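Local structure of Pdx2 protein (Plasmodium falciparum, 2ABW) at residues D129-L135 with D147-I153; Y157-I161 with I181-V185; S139-F144 with A204-Y208; P17-H21 with H196-L200; E3-G7 with F209-K214. The protein hydrolyses glutamine to glutamate and ammonia, serving as the glutaminase subunit of pyridoxal 5'-phosphate (vitamin B6) synthase, whose partner Pdx1 receives the ammonia. The contacts are given in a common frame with arbitrary orientation. Where two conformers were deposited one is given. Numbering follows the deposited sequence.

Contact 1 of 5, residues D129-L135 with D147-I153; sequences DSFICSL and DLTAACI
Phe131, with chi1 near 59° (p), folds its ring back over the neighbouring strand, so that Cys152 CB lies over the ring face, 3.8 Å from the centroid, a CH-pi contact; Cys152 SG lies oblique, 4.5 Å from the Phe131 centroid, a sulfur-aromatic contact. Strands 130-134 and 149-153 run antiparallel at 154°, their axes 4.6 Å apart. Phe131 pairs with Cys152 and Cys133 with Ala150 as hydrogen-bonded pairs: Phe131 N to Cys152 O is 3.1 Å, Cys152 N to Phe131 O, Cys133 N to Ala150 O and Ala150 N to Cys133 O 2.9 Å each. Leu135 N to Leu148 O, 2.9 Å, extends the ladder. On the face that carries Phe131, the small residues Cys133, Ala150 and Cys152 leave room for its ring and for Leu135, whose CD2 reaches Ala150 CB at 3.7 Å. The other carries Ser130, Ile132, Ser134, Thr149, Ala151 and Ile153; Ile132 CG2 meets Thr149 CB at 3.7 Å. Near the connecting loop, one water joins Ser134 OG to Asp147 OD1, 2.7 Å from each, polar groups suited to solvent. This is a beta hairpin at the edge of the central sheet, ending at Ile153 of the probable glutamine site.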
# COMPACT_ATOMS: atom_id res chain seq x y z
N ASP A 129 16.17 11.38 7.94
CA ASP A 129 14.89 10.80 7.55
C ASP A 129 14.75 10.26 6.08
O ASP A 129 13.65 9.95 5.64
CB ASP A 129 13.68 11.66 8.04
CG ASP A 129 13.55 13.02 7.30
OD1 ASP A 129 14.51 13.43 6.61
OD2 ASP A 129 12.47 13.68 7.46
N SER A 130 15.86 10.14 5.38
CA SER A 130 15.96 9.36 4.15
C SER A 130 17.13 8.41 4.17
O SER A 130 18.26 8.79 4.52
CB SER A 130 16.09 10.26 2.91
OG SER A 130 17.44 10.51 2.59
N PHE A 131 16.91 7.17 3.76
CA PHE A 131 17.92 6.18 3.74
C PHE A 131 17.46 4.98 2.93
O PHE A 131 16.27 4.82 2.73
CB PHE A 131 18.30 5.77 5.18
CG PHE A 131 17.16 5.21 5.97
CD1 PHE A 131 16.87 3.88 5.94
CD2 PHE A 131 16.43 6.03 6.83
CE1 PHE A 131 15.77 3.35 6.69
CE2 PHE A 131 15.35 5.54 7.57
CZ PHE A 131 15.05 4.19 7.53
N ILE A 132 18.42 4.23 2.46
CA ILE A 132 18.19 2.92 1.86
C ILE A 132 18.56 1.84 2.90
O ILE A 132 19.69 1.87 3.48
CB ILE A 132 18.96 2.73 0.61
CG1 ILE A 132 18.40 3.69 -0.48
CG2 ILE A 132 18.83 1.29 0.16
CD1 ILE A 132 19.26 3.79 -1.74
N CYS A 133 17.62 0.95 3.19
CA CYS A 133 17.83 -0.14 4.07
C CYS A 133 17.81 -1.48 3.33
O CYS A 133 17.24 -1.64 2.28
CB CYS A 133 16.82 -0.10 5.22
SG CYS A 133 15.20 -0.30 4.72
N SER A 134 18.52 -2.45 3.91
CA SER A 134 18.44 -3.82 3.50
C SER A 134 17.23 -4.46 4.17
O SER A 134 17.03 -4.31 5.40
CB SER A 134 19.68 -4.58 3.99
OG SER A 134 19.80 -5.79 3.27
N LEU A 135 16.45 -5.26 3.44
CA LEU A 135 15.24 -5.89 4.01
C LEU A 135 15.45 -7.34 4.36
O LEU A 135 16.14 -8.08 3.60
CB LEU A 135 14.13 -5.82 2.94
CG LEU A 135 13.63 -4.41 2.56
CD1 LEU A 135 12.56 -4.57 1.38
CD2 LEU A 135 13.04 -3.67 3.78
N ASP A 147 18.92 -9.97 -0.42
CA ASP A 147 19.51 -8.65 -0.33
C ASP A 147 18.79 -7.56 -1.08
O ASP A 147 19.40 -6.61 -1.58
CB ASP A 147 20.99 -8.64 -0.55
CG ASP A 147 21.72 -9.44 0.54
OD1 ASP A 147 21.50 -9.20 1.76
OD2 ASP A 147 22.45 -10.36 0.13
N LEU A 148 17.48 -7.59 -0.97
CA LEU A 148 16.75 -6.48 -1.55
C LEU A 148 16.75 -5.29 -0.64
O LEU A 148 16.96 -5.44 0.56
CB LEU A 148 15.29 -6.85 -1.84
CG LEU A 148 15.07 -7.82 -3.01
CD1 LEU A 148 13.67 -8.41 -2.99
CD2 LEU A 148 15.34 -7.08 -4.35
N THR A 149 16.50 -4.12 -1.21
CA THR A 149 16.59 -2.87 -0.51
C THR A 149 15.26 -2.12 -0.59
O THR A 149 14.39 -2.44 -1.39
CB THR A 149 17.67 -1.99 -1.13
OG1 THR A 149 17.53 -2.04 -2.56
CG2 THR A 149 19.00 -2.60 -0.73
N ALA A 150 15.14 -1.15 0.31
CA ALA A 150 14.00 -0.27 0.36
C ALA A 150 14.46 1.14 0.61
O ALA A 150 15.36 1.40 1.40
CB ALA A 150 13.11 -0.67 1.55
N ALA A 151 13.77 2.09 -0.03
CA ALA A 151 14.03 3.51 0.18
C ALA A 151 13.00 4.13 1.11
O ALA A 151 11.81 4.24 0.77
CB ALA A 151 14.03 4.20 -1.19
N CYS A 152 13.46 4.48 2.32
CA CYS A 152 12.58 5.06 3.30
C CYS A 152 12.77 6.55 3.32
O CYS A 152 13.83 6.98 3.65
CB CYS A 152 12.95 4.55 4.68
SG CYS A 152 12.45 2.83 4.90
N ILE A 153 11.76 7.29 2.91
CA ILE A 153 11.82 8.76 2.93
C ILE A 153 10.67 9.31 3.76
O ILE A 153 9.52 9.25 3.36
CB ILE A 153 11.80 9.31 1.51
CG1 ILE A 153 12.99 8.74 0.71
CG2 ILE A 153 12.01 10.85 1.53
CD1 ILE A 153 13.00 9.31 -0.64
O HOH W 1 19.46 -8.50 3.46
O HOH W 2 20.85 -5.51 0.79
O HOH W 3 15.99 -9.07 0.91

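Contact 2 of 5, residues Y157-I161 with I181-V185; sequences YIREI and IIAAV
Strands 157-161 and 181-185 meet at 111° with axes 6.9 Å apart, a steep, near-perpendicular crossing of a strand of the small three-stranded sheet over one of the large mixed sheet. Each strand carries a classic beta bulge: Arg159 and Glu160 both face Thr118, Ala183 and Ala184 both face Ala170. The closest CA atoms are those of Ile158 and Ile182, 6.2 Å apart, too far for direct backbone pairing, and two waters fill the gap. One accepts from Ile158 N (2.9 Å) and donates to Ile182 O (2.7 Å); the other donates to Ile158 O (2.8 Å) and accepts from Ile182 N (2.9 Å). Beside them, branched aliphatic residues interlock without polar groups to satisfy. Ile158 (m, t) sends CD1 to within 3.9 Å of Ile182 CG2 and 4.3 Å of Val185 CG1, while the bulged Arg159 and Glu160 point away and pair as a salt bridge. With both chi angles near -60°, Ile161 places its CD1 3.8 Å from Ile182 CD1 and 4.0 Å from Val185 CG1.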
# COMPACT_ATOMS: atom_id res chain seq x y z
N TYR A 157 5.89 5.01 10.68
CA TYR A 157 6.40 4.02 11.62
C TYR A 157 5.30 3.16 12.14
O TYR A 157 4.36 3.61 12.78
CB TYR A 157 7.13 4.73 12.75
CG TYR A 157 7.63 3.82 13.82
CD1 TYR A 157 8.75 3.02 13.62
CD2 TYR A 157 7.04 3.79 15.05
CE1 TYR A 157 9.22 2.19 14.64
CE2 TYR A 157 7.50 2.96 16.05
CZ TYR A 157 8.56 2.16 15.82
OH TYR A 157 9.02 1.36 16.86
N ILE A 158 5.45 1.85 11.97
CA ILE A 158 4.48 0.88 12.47
C ILE A 158 4.81 0.53 13.92
O ILE A 158 5.79 -0.22 14.20
CB ILE A 158 4.46 -0.35 11.58
CG1 ILE A 158 4.00 0.03 10.18
CG2 ILE A 158 3.61 -1.42 12.20
CD1 ILE A 158 4.09 -1.06 9.03
N ARG A 159 4.06 1.08 14.85
CA ARG A 159 4.34 1.02 16.24
C ARG A 159 3.79 -0.26 16.85
O ARG A 159 4.36 -0.75 17.85
CB ARG A 159 3.79 2.20 16.95
CG ARG A 159 4.18 2.30 18.44
CD ARG A 159 3.76 3.62 19.06
NE ARG A 159 2.33 3.76 19.27
CZ ARG A 159 1.65 3.13 20.22
NH1 ARG A 159 2.20 2.21 20.99
NH2 ARG A 159 0.37 3.31 20.30
N GLU A 160 2.64 -0.72 16.38
CA GLU A 160 1.98 -1.90 16.99
C GLU A 160 1.38 -2.81 15.90
O GLU A 160 0.70 -2.31 15.01
CB GLU A 160 0.84 -1.48 17.90
CG GLU A 160 1.23 -0.55 19.04
CD GLU A 160 0.05 -0.12 19.93
OE1 GLU A 160 -1.06 0.09 19.35
OE2 GLU A 160 0.25 -0.08 21.16
N ILE A 161 1.52 -4.11 16.10
CA ILE A 161 0.73 -5.13 15.39
C ILE A 161 -0.40 -5.50 16.35
O ILE A 161 -0.13 -5.83 17.52
CB ILE A 161 1.59 -6.33 15.06
CG1 ILE A 161 2.78 -5.95 14.16
CG2 ILE A 161 0.79 -7.45 14.38
CD1 ILE A 161 2.45 -5.22 12.86
N ILE A 181 12.77 -2.93 12.72
CA ILE A 181 11.75 -1.96 12.26
C ILE A 181 10.89 -2.67 11.21
O ILE A 181 11.41 -3.36 10.34
CB ILE A 181 12.39 -0.68 11.69
CG1 ILE A 181 13.36 -0.05 12.69
CG2 ILE A 181 11.32 0.30 11.29
CD1 ILE A 181 13.94 1.30 12.24
N ILE A 182 9.56 -2.57 11.31
CA ILE A 182 8.65 -3.26 10.39
C ILE A 182 8.48 -2.40 9.14
O ILE A 182 8.00 -1.28 9.22
CB ILE A 182 7.30 -3.52 11.05
CG1 ILE A 182 7.48 -4.39 12.31
CG2 ILE A 182 6.28 -4.18 10.04
CD1 ILE A 182 6.19 -4.59 13.13
N ALA A 183 8.86 -2.98 7.99
CA ALA A 183 8.80 -2.30 6.72
C ALA A 183 7.54 -2.65 5.88
O ALA A 183 7.10 -1.84 5.10
CB ALA A 183 10.10 -2.55 5.90
N ALA A 184 7.07 -3.89 6.00
CA ALA A 184 5.96 -4.38 5.19
C ALA A 184 5.18 -5.36 6.00
O ALA A 184 5.69 -6.18 6.78
CB ALA A 184 6.49 -5.02 3.98
N VAL A 185 3.85 -5.24 5.88
CA VAL A 185 2.91 -6.17 6.53
C VAL A 185 1.89 -6.62 5.52
O VAL A 185 1.62 -5.91 4.53
CB VAL A 185 2.17 -5.50 7.72
CG1 VAL A 185 3.17 -5.30 8.88
CG2 VAL A 185 1.47 -4.21 7.39
O HOH W 4 7.92 0.86 10.87
O HOH W 5 8.33 -0.74 13.25

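Contact 3 of 5, residues S139-F144 with A204-Y208; sequences SDSSAF and AFQQY
Phe144, Ala143 and Tyr208 lose the most surface where the loop 139-144 lies on the first turn of helix 204-219. The loop is shaped by its serines: Ser139 OG accepts from Ser141 N and Ser141 OG from Ala143 N, each at 3.0 Å, giving two successive ST turns, and a type I turn runs from Ser141 to Phe144. This brings Ala143 down on the helix, its CA 5.0 Å from that of Ala204. The methyl group of Ala143 suits such close approach, with CB 4.1 Å from Tyr208 CB, and Ala204 CB lies 3.3 Å from Ala143 O. Phe144 (chi1 m) brings its ring against two helix aromatics, Phe205 and Tyr208. It points its edge at the face of Phe205, centroids 4.8 Å apart and planes at 52°, and meets Tyr208 obliquely, centroids 4.9 Å apart, with Phe144 CE2 3.4 Å from Tyr208 CD1. Tyr208 (chi1 t) carries its ring along the loop, where a water spans Tyr208 OH and Ser139 OG, 2.7 Å from each; the hydroxyl is also hydrogen-bonded to Glu186. Phe205 continues inward, edge-to-face with Phe195 and against Trp84 of the central sheet. The whole is an aromatic cluster, through which the loop joining the hairpin strands 130-137 and 149-153 packs on the C-terminal helix of this glutaminase fold.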
# COMPACT_ATOMS: atom_id res chain seq x y z
N SER A 139 9.33 -14.55 3.51
CA SER A 139 8.48 -14.98 2.36
C SER A 139 9.19 -16.09 1.63
O SER A 139 10.40 -16.18 1.68
CB SER A 139 8.25 -13.82 1.39
OG SER A 139 7.38 -14.16 0.30
N ASP A 140 8.39 -16.91 0.93
CA ASP A 140 8.91 -17.95 0.04
C ASP A 140 8.67 -17.47 -1.43
O ASP A 140 9.00 -18.20 -2.37
CB ASP A 140 8.20 -19.23 0.21
CG ASP A 140 8.24 -19.76 1.59
OD1 ASP A 140 9.35 -19.72 2.18
OD2 ASP A 140 7.17 -20.24 2.06
N SER A 141 8.21 -16.25 -1.64
CA SER A 141 7.86 -15.82 -3.02
C SER A 141 9.12 -15.64 -3.86
O SER A 141 10.14 -15.11 -3.39
CB SER A 141 7.14 -14.49 -3.01
OG SER A 141 7.04 -13.96 -4.35
N SER A 142 9.09 -16.08 -5.14
CA SER A 142 10.19 -15.77 -6.02
C SER A 142 10.38 -14.32 -6.41
O SER A 142 11.42 -13.98 -7.02
CB SER A 142 10.06 -16.62 -7.33
OG SER A 142 8.94 -16.19 -8.01
N ALA A 143 9.46 -13.47 -5.97
CA ALA A 143 9.62 -12.01 -6.17
C ALA A 143 10.73 -11.50 -5.36
O ALA A 143 11.26 -10.47 -5.68
CB ALA A 143 8.37 -11.33 -5.80
N PHE A 144 11.14 -12.22 -4.29
CA PHE A 144 12.07 -11.66 -3.32
C PHE A 144 13.38 -12.39 -3.36
O PHE A 144 13.57 -13.42 -2.71
CB PHE A 144 11.45 -11.68 -1.93
CG PHE A 144 10.12 -10.92 -1.82
CD1 PHE A 144 10.03 -9.58 -2.17
CD2 PHE A 144 8.99 -11.51 -1.34
CE1 PHE A 144 8.83 -8.85 -2.03
CE2 PHE A 144 7.85 -10.80 -1.18
CZ PHE A 144 7.75 -9.45 -1.52
N ALA A 204 10.50 -5.82 -7.01
CA ALA A 204 10.13 -7.06 -6.25
C ALA A 204 8.73 -6.92 -5.69
O ALA A 204 7.93 -7.86 -5.77
CB ALA A 204 11.10 -7.26 -5.11
N PHE A 205 8.41 -5.79 -5.04
CA PHE A 205 7.09 -5.67 -4.39
C PHE A 205 5.95 -5.56 -5.42
O PHE A 205 4.81 -5.98 -5.19
CB PHE A 205 7.07 -4.56 -3.36
CG PHE A 205 7.84 -4.98 -2.08
CD1 PHE A 205 9.20 -4.83 -2.04
CD2 PHE A 205 7.20 -5.64 -1.06
CE1 PHE A 205 9.92 -5.27 -0.92
CE2 PHE A 205 7.93 -6.07 0.07
CZ PHE A 205 9.26 -5.94 0.07
N GLN A 206 6.26 -4.91 -6.54
CA GLN A 206 5.31 -4.87 -7.63
C GLN A 206 5.00 -6.28 -8.13
O GLN A 206 3.82 -6.66 -8.37
CB GLN A 206 5.82 -4.01 -8.81
CG GLN A 206 5.83 -2.52 -8.47
CD GLN A 206 7.02 -2.03 -7.70
OE1 GLN A 206 7.95 -2.79 -7.51
NE2 GLN A 206 7.01 -0.74 -7.31
N GLN A 207 6.00 -7.07 -8.31
CA GLN A 207 5.84 -8.46 -8.74
C GLN A 207 5.03 -9.24 -7.74
O GLN A 207 4.12 -9.99 -8.12
CB GLN A 207 7.19 -9.06 -8.97
CG GLN A 207 6.99 -10.48 -9.56
CD GLN A 207 8.30 -11.22 -9.82
OE1 GLN A 207 9.41 -10.70 -9.58
NE2 GLN A 207 8.17 -12.41 -10.29
N TYR A 208 5.33 -9.09 -6.46
CA TYR A 208 4.60 -9.78 -5.39
C TYR A 208 3.14 -9.38 -5.40
O TYR A 208 2.22 -10.21 -5.30
CB TYR A 208 5.19 -9.42 -4.06
CG TYR A 208 4.60 -10.17 -2.92
CD1 TYR A 208 4.88 -11.53 -2.75
CD2 TYR A 208 3.80 -9.58 -2.01
CE1 TYR A 208 4.34 -12.22 -1.68
CE2 TYR A 208 3.32 -10.25 -0.92
CZ TYR A 208 3.58 -11.57 -0.76
OH TYR A 208 3.10 -12.35 0.32
O HOH W 6 4.87 -14.15 1.37
O HOH W 7 12.35 -12.14 -8.84
O HOH W 8 12.05 -9.47 -8.20

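Contact 4 of 5, residues P17-H21 with H196-L200; sequences PHINH and HPELL
This is a helix-to-loop contact at the active site: one turn of helix 16-23 lies against the loop that carries His196 and Glu198, the probable charge-relay residues serving the nucleophile Cys87. Within the loop, His196 ND1 donates to Glu198 OE2 at 2.7 Å, and Leu199 N to His196 O at 3.1 Å closes the bend. Glu198 is the centre of the contact, its CA 5.4 Å from that of His18. Its chi1 near 82° (p) and chi2 near -70° (m) curl the side chain so that CG lies over the His18 ring, 3.9 Å from the centroid, and Pro17 CB packs on Glu198 CG at 3.8 Å. The flat imidazole of His21 slides beneath the backbone, with Glu198 CA 3.9 Å from its centroid, over the face; His21 NE2 is hydrogen-bonded to His202 O. Two histidines thus offer flat faces to the aliphatic part of the glutamate and to the loop backbone. On the sheet side, His18 and Pro197 rest on strand 83-86, while Leu200 packs on strand 149-153.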
# COMPACT_ATOMS: atom_id res chain seq x y z
N PRO A 17 5.25 7.45 -11.42
CA PRO A 17 6.33 6.50 -11.16
C PRO A 17 5.83 5.16 -10.64
O PRO A 17 6.49 4.16 -10.91
CB PRO A 17 7.19 7.15 -10.10
CG PRO A 17 6.85 8.58 -10.21
CD PRO A 17 5.50 8.77 -10.76
N HIS A 18 4.72 5.14 -9.92
CA HIS A 18 4.19 3.88 -9.49
C HIS A 18 3.67 3.04 -10.65
O HIS A 18 3.90 1.82 -10.73
CB HIS A 18 3.06 4.08 -8.49
CG HIS A 18 3.55 4.50 -7.16
ND1 HIS A 18 3.93 3.61 -6.17
CD2 HIS A 18 3.77 5.75 -6.69
CE1 HIS A 18 4.32 4.32 -5.13
NE2 HIS A 18 4.26 5.61 -5.42
N ILE A 19 2.98 3.71 -11.57
CA ILE A 19 2.53 3.05 -12.80
C ILE A 19 3.73 2.51 -13.60
O ILE A 19 3.76 1.35 -14.04
CB ILE A 19 1.69 4.03 -13.67
CG1 ILE A 19 0.41 4.30 -12.91
CG2 ILE A 19 1.37 3.40 -15.03
CD1 ILE A 19 -0.59 5.27 -13.66
N ASN A 20 4.73 3.33 -13.79
CA ASN A 20 5.96 2.94 -14.54
C ASN A 20 6.57 1.68 -13.95
O ASN A 20 7.05 0.83 -14.67
CB ASN A 20 6.98 4.06 -14.52
CG ASN A 20 8.27 3.70 -15.18
OD1 ASN A 20 8.31 3.62 -16.41
ND2 ASN A 20 9.36 3.47 -14.40
N HIS A 21 6.61 1.62 -12.63
CA HIS A 21 7.23 0.47 -11.96
C HIS A 21 6.48 -0.85 -12.18
O HIS A 21 7.11 -1.89 -12.24
CB HIS A 21 7.46 0.72 -10.48
CG HIS A 21 8.89 0.62 -10.10
ND1 HIS A 21 9.74 1.64 -10.39
CD2 HIS A 21 9.57 -0.27 -9.34
CE1 HIS A 21 10.93 1.37 -9.84
NE2 HIS A 21 10.87 0.18 -9.28
N HIS A 196 9.14 3.62 -0.31
CA HIS A 196 8.79 4.03 -1.67
C HIS A 196 9.29 3.02 -2.67
O HIS A 196 10.40 3.10 -3.15
CB HIS A 196 9.45 5.39 -1.97
CG HIS A 196 8.69 6.52 -1.42
ND1 HIS A 196 7.75 7.19 -2.17
CD2 HIS A 196 8.68 7.09 -0.19
CE1 HIS A 196 7.23 8.16 -1.43
NE2 HIS A 196 7.75 8.10 -0.21
N PRO A 197 8.43 2.02 -3.00
CA PRO A 197 8.89 0.93 -3.88
C PRO A 197 9.15 1.39 -5.28
O PRO A 197 9.83 0.71 -6.06
CB PRO A 197 7.65 0.01 -3.90
CG PRO A 197 6.48 0.90 -3.65
CD PRO A 197 6.99 1.96 -2.72
N GLU A 198 8.68 2.59 -5.62
CA GLU A 198 8.87 3.13 -6.95
C GLU A 198 10.17 3.86 -7.14
O GLU A 198 10.50 4.22 -8.30
CB GLU A 198 7.67 4.01 -7.30
CG GLU A 198 7.71 5.39 -6.76
CD GLU A 198 7.53 5.59 -5.22
OE1 GLU A 198 7.46 4.62 -4.43
OE2 GLU A 198 7.51 6.81 -4.87
N LEU A 199 10.91 4.07 -6.06
CA LEU A 199 12.13 4.94 -6.08
C LEU A 199 13.45 4.11 -6.12
O LEU A 199 14.52 4.69 -6.16
CB LEU A 199 12.12 5.86 -4.92
CG LEU A 199 11.10 6.98 -4.82
CD1 LEU A 199 11.41 7.89 -3.61
CD2 LEU A 199 11.20 7.64 -6.14
N LEU A 200 13.36 2.79 -6.15
CA LEU A 200 14.53 1.91 -6.38
C LEU A 200 14.32 1.15 -7.66
O LEU A 200 13.20 0.91 -8.10
CB LEU A 200 14.77 0.97 -5.22
CG LEU A 200 15.09 1.66 -3.92
CD1 LEU A 200 15.24 0.51 -2.83
CD2 LEU A 200 16.39 2.50 -3.97

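Contact 5 of 5, residues E3-G7 with F209-K214; sequences EITIG and FYEKVK
Ile6 reaches with CD1 across to helix 204-219, lying 3.8 Å from Val213 CG2, 4.1 Å from Tyr210 CA and 4.2 Å from Tyr210 CD1. The contact is helix-on-sheet packing in the alpha/beta core of a class I glutaminase fold: strand 4-7 and helix 209-214 have axes 9.4 Å apart, their directions at 126°. Ile4 and Ile6 point toward the helix and Thr5 away; the backbone N of Thr5 is hydrogen-bonded to Asp45 OD2. Beta-branched residues, which readily adopt extended backbone, thus present their aliphatic side to the helix. On the helix, Phe209, Tyr210 and Val213 supply the matching surface, one turn linked by Val213 N to Phe209 O at 3.0 Å and Lys214 N to Tyr210 O at 2.8 Å. Phe209 (chi1 t) brings its ring edge to Ile6, CE2 4.2 Å from Ile6 CG2, and packs on Val48 of the adjacent strand 46-49. The charged ends lead away: Ile4 CD1 lies 4.3 Å from Lys214 CA, but Lys214 NZ turns off to a salt bridge with Glu211 OE1 at 2.7 Å, and Lys212 pairs with Glu186. At the strand's start, Ile4 CG2 lies 3.9 Å from both Tyr210 CE1 and Val213 CG1.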
# COMPACT_ATOMS: atom_id res chain seq x y z
N GLU A 3 -6.70 -11.41 -18.61
CA GLU A 3 -6.32 -10.00 -18.54
C GLU A 3 -6.43 -9.62 -17.07
O GLU A 3 -7.53 -9.71 -16.52
CB GLU A 3 -7.30 -9.13 -19.28
CG GLU A 3 -7.34 -9.39 -20.79
CD GLU A 3 -6.35 -8.49 -21.44
OE1 GLU A 3 -6.53 -7.26 -21.21
OE2 GLU A 3 -5.45 -9.00 -22.15
N ILE A 4 -5.37 -9.08 -16.48
CA ILE A 4 -5.39 -8.58 -15.10
C ILE A 4 -5.23 -7.07 -15.18
O ILE A 4 -4.37 -6.55 -15.91
CB ILE A 4 -4.15 -9.13 -14.37
CG1 ILE A 4 -4.33 -10.63 -14.12
CG2 ILE A 4 -3.88 -8.30 -13.09
CD1 ILE A 4 -5.44 -10.92 -13.23
N THR A 5 -6.13 -6.33 -14.47
CA THR A 5 -6.06 -4.88 -14.38
C THR A 5 -5.76 -4.45 -12.95
O THR A 5 -6.50 -4.82 -12.02
CB THR A 5 -7.38 -4.23 -14.82
OG1 THR A 5 -7.62 -4.63 -16.18
CG2 THR A 5 -7.28 -2.67 -14.71
N ILE A 6 -4.66 -3.75 -12.79
CA ILE A 6 -4.32 -3.15 -11.52
C ILE A 6 -4.47 -1.65 -11.65
O ILE A 6 -3.97 -1.05 -12.61
CB ILE A 6 -2.90 -3.53 -11.02
CG1 ILE A 6 -2.93 -5.03 -10.74
CG2 ILE A 6 -2.55 -2.67 -9.81
CD1 ILE A 6 -1.57 -5.63 -10.36
N GLY A 7 -5.16 -1.06 -10.71
CA GLY A 7 -5.34 0.40 -10.71
C GLY A 7 -4.40 1.05 -9.75
O GLY A 7 -3.94 0.43 -8.73
N PHE A 209 2.90 -8.09 -5.52
CA PHE A 209 1.48 -7.61 -5.51
C PHE A 209 0.78 -8.12 -6.78
O PHE A 209 -0.38 -8.53 -6.71
CB PHE A 209 1.37 -6.11 -5.41
CG PHE A 209 -0.06 -5.64 -5.27
CD1 PHE A 209 -0.78 -6.00 -4.11
CD2 PHE A 209 -0.71 -4.86 -6.20
CE1 PHE A 209 -2.09 -5.65 -3.99
CE2 PHE A 209 -2.02 -4.49 -6.05
CZ PHE A 209 -2.69 -4.90 -4.97
N TYR A 210 1.43 -8.12 -7.92
CA TYR A 210 0.81 -8.67 -9.13
C TYR A 210 0.38 -10.14 -8.87
O TYR A 210 -0.75 -10.53 -9.22
CB TYR A 210 1.80 -8.61 -10.28
CG TYR A 210 1.28 -9.35 -11.45
CD1 TYR A 210 0.35 -8.83 -12.31
CD2 TYR A 210 1.63 -10.67 -11.70
CE1 TYR A 210 -0.16 -9.56 -13.38
CE2 TYR A 210 1.14 -11.41 -12.75
CZ TYR A 210 0.19 -10.88 -13.58
OH TYR A 210 -0.38 -11.56 -14.68
N GLU A 211 1.26 -10.96 -8.34
CA GLU A 211 0.95 -12.35 -8.09
C GLU A 211 -0.22 -12.46 -7.11
O GLU A 211 -1.08 -13.33 -7.31
CB GLU A 211 2.19 -13.05 -7.58
CG GLU A 211 3.20 -13.31 -8.64
CD GLU A 211 2.81 -14.35 -9.65
OE1 GLU A 211 2.00 -15.24 -9.32
OE2 GLU A 211 3.30 -14.36 -10.78
N LYS A 212 -0.32 -11.53 -6.15
CA LYS A 212 -1.44 -11.50 -5.21
C LYS A 212 -2.75 -11.31 -5.94
O LYS A 212 -3.79 -11.95 -5.72
CB LYS A 212 -1.25 -10.41 -4.19
CG LYS A 212 -2.19 -10.44 -3.04
CD LYS A 212 -1.74 -9.42 -1.98
CE LYS A 212 -2.77 -9.28 -0.80
NZ LYS A 212 -2.59 -10.51 0.01
N VAL A 213 -2.75 -10.35 -6.85
CA VAL A 213 -3.95 -10.04 -7.69
C VAL A 213 -4.28 -11.22 -8.58
O VAL A 213 -5.45 -11.60 -8.73
CB VAL A 213 -3.74 -8.73 -8.50
CG1 VAL A 213 -4.98 -8.47 -9.38
CG2 VAL A 213 -3.47 -7.54 -7.61
N LYS A 214 -3.24 -11.80 -9.23
CA LYS A 214 -3.46 -12.99 -10.08
C LYS A 214 -4.08 -14.12 -9.31
O LYS A 214 -5.07 -14.70 -9.82
CB LYS A 214 -2.10 -13.41 -10.66
CG LYS A 214 -2.24 -14.59 -11.61
CD LYS A 214 -0.92 -15.30 -11.75
CE LYS A 214 -0.75 -16.32 -10.60
NZ LYS A 214 0.51 -17.04 -10.64

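Overall arrangement
From the N terminus, strand 4-9 opens contact 5, which closes only at the C-terminal helix 204-219 and so encloses all the others. Helix 16-23 opens contact 4, closed by the loop 196-200; contacts 1 and 2 nest within it. The hairpin of contact 1 closes locally, and contact 2 follows in series, tying the small sheet to the large one. Contact 3 starts in the hairpin's own loop, so it crosses contact 1, and ends on helix 204-219, so it crosses contact 4 while enclosing contact 2. Leu135 touches both Phe205 of contact 3 and Ala183 of contact 2, and Ala151 O probably bonds His196 N, joining the hairpin to the active-site loop.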